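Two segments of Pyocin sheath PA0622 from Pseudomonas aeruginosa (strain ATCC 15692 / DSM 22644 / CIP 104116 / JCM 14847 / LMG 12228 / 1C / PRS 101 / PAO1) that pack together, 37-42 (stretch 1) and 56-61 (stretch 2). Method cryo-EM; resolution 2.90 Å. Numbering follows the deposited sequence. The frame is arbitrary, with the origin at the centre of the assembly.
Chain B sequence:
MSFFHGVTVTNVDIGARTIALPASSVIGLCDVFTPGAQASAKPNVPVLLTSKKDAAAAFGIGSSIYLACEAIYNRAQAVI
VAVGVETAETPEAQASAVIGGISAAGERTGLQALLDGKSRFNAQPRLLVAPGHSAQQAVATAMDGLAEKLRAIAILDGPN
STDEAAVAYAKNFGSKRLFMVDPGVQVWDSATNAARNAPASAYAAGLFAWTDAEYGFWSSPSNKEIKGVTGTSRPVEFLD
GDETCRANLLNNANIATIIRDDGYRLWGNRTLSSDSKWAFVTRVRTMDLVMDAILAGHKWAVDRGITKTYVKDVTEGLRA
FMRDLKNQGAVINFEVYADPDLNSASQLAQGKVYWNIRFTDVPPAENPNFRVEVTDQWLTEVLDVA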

# COMPACT_ATOMS: atom_id res chain seq x y z
N ALA B 37 12.96 21.65 -75.02
CA ALA B 37 13.69 22.60 -74.18
C ALA B 37 13.67 22.17 -72.72
O ALA B 37 14.72 21.95 -72.11
N GLN B 38 12.47 22.05 -72.14
CA GLN B 38 12.35 21.73 -70.72
C GLN B 38 12.66 20.27 -70.43
O GLN B 38 13.03 19.95 -69.29
N ALA B 39 12.53 19.38 -71.41
CA ALA B 39 12.93 17.99 -71.26
C ALA B 39 14.45 17.93 -71.25
O ALA B 39 15.09 18.03 -72.30
N SER B 40 15.04 17.78 -70.07
CA SER B 40 16.49 17.76 -69.94
C SER B 40 17.02 16.33 -69.94
O SER B 40 17.68 15.88 -69.01
N ALA B 41 16.72 15.61 -71.02
CA ALA B 41 17.24 14.27 -71.20
C ALA B 41 17.62 14.07 -72.65
O ALA B 41 16.83 14.34 -73.55
N LYS B 42 18.84 13.60 -72.88
CA LYS B 42 19.20 13.08 -74.18
C LYS B 42 18.45 11.77 -74.40
O LYS B 42 18.16 11.06 -73.44
N ALA B 56 9.36 14.72 -64.60
CA ALA B 56 8.87 15.80 -65.43
C ALA B 56 9.92 16.88 -65.68
O ALA B 56 9.67 17.80 -66.46
N ALA B 57 11.08 16.79 -65.03
CA ALA B 57 12.17 17.68 -65.38
C ALA B 57 13.07 17.07 -66.44
O ALA B 57 13.57 17.78 -67.32
N ALA B 58 13.30 15.76 -66.37
CA ALA B 58 14.08 15.09 -67.40
C ALA B 58 13.26 14.89 -68.67
O ALA B 58 13.75 15.13 -69.78
N PHE B 59 12.02 14.48 -68.53
CA PHE B 59 11.14 14.21 -69.65
C PHE B 59 10.01 15.22 -69.63
O PHE B 59 9.81 15.94 -68.65
N GLY B 60 9.26 15.29 -70.73
CA GLY B 60 8.14 16.19 -70.77
C GLY B 60 7.01 15.71 -69.88
O GLY B 60 6.84 14.52 -69.63
N ILE B 61 6.23 16.67 -69.37
CA ILE B 61 5.08 16.31 -68.56
C ILE B 61 3.97 15.73 -69.42
O ILE B 61 3.14 14.96 -68.93

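Packing of the loop 37-42 against the end of a helix (56-58) and the residues that follow it, burying 270 Å² summed over both sides. A37 starts the walk out of reach: A37 CB lies 9.4 Å from A57 O. Q38 points its CA-to-CB bond sideways; the side chain has chi1 p and chi2 m, its nearest approach is CG to G60 CA, 5.3 Å, and its amide finds no polar partner across the contact. Its backbone O lies 3.0 Å from A57 O, a close approach of two acceptors that cannot bond to each other. A39, buried and also directed sideways, sets its methyl against backbone at the helix end: CB is 3.6 Å from A58 O, 4.1 Å from F59 C and 4.0 Å from G60 N. Here the methyl meets main chain, and G60 has no side chain. S40 supplies the polar anchor. Its backbone N donates to A57 O at 3.1 Å with a nearly straight angle of 167°, and its p rotamer (chi1 67°) brings OG to 2.9 Å from the same A57 O, to which the hydroxyl also donates. One carbonyl at the end of the helix thus accepts both hydrogen bonds across the contact. A58 O is slightly nearer, 3.0 Å from S40 N, but its angle is poor and no bond forms. A41 is the residue of stretch 1 whose CB points toward stretch 2. A41 CB lies 4.3 Å from A58 CB and 4.2 Å from F59 CE1, over one face of the phenyl ring. Although the CA-to-CB bond of F59 points away, its m rotamer (chi1 -57°, chi2 -85°) leaves the ring within reach of that methyl. K42 points away and makes no contact, its CB 8.6 Å from A58 O.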

# COMPACT_ATOMS: atom_id res chain seq x y z
CB ALA B 37 13.10 24.00 -74.33
CB GLN B 38 10.96 22.10 -70.21
CG GLN B 38 9.82 21.25 -70.77
CD GLN B 38 9.25 21.80 -72.06
OE1 GLN B 38 9.87 22.64 -72.73
NE2 GLN B 38 8.06 21.33 -72.43
CB ALA B 39 12.35 17.14 -72.38
CB SER B 40 16.92 18.51 -68.68
OG SER B 40 16.51 17.82 -67.52
CB ALA B 41 16.22 13.21 -70.79
CB LYS B 42 20.70 12.86 -74.28
CG LYS B 42 21.50 14.13 -74.13
CD LYS B 42 21.25 15.07 -75.30
CE LYS B 42 22.15 16.29 -75.23
NZ LYS B 42 21.93 17.23 -76.36
CB ALA B 56 7.63 16.44 -64.81
CB ALA B 57 12.99 18.04 -64.14
CB ALA B 58 14.59 13.75 -66.89
CB PHE B 59 10.61 12.78 -69.57
CG PHE B 59 11.68 11.74 -69.51
CD1 PHE B 59 12.25 11.25 -70.67
CD2 PHE B 59 12.16 11.28 -68.30
CE1 PHE B 59 13.24 10.30 -70.62
CE2 PHE B 59 13.14 10.33 -68.24
CZ PHE B 59 13.68 9.84 -69.41
CB ILE B 61 4.63 17.53 -67.73
CG1 ILE B 61 3.67 17.12 -66.61
CG2 ILE B 61 4.02 18.61 -68.60
CD1 ILE B 61 3.42 18.21 -65.60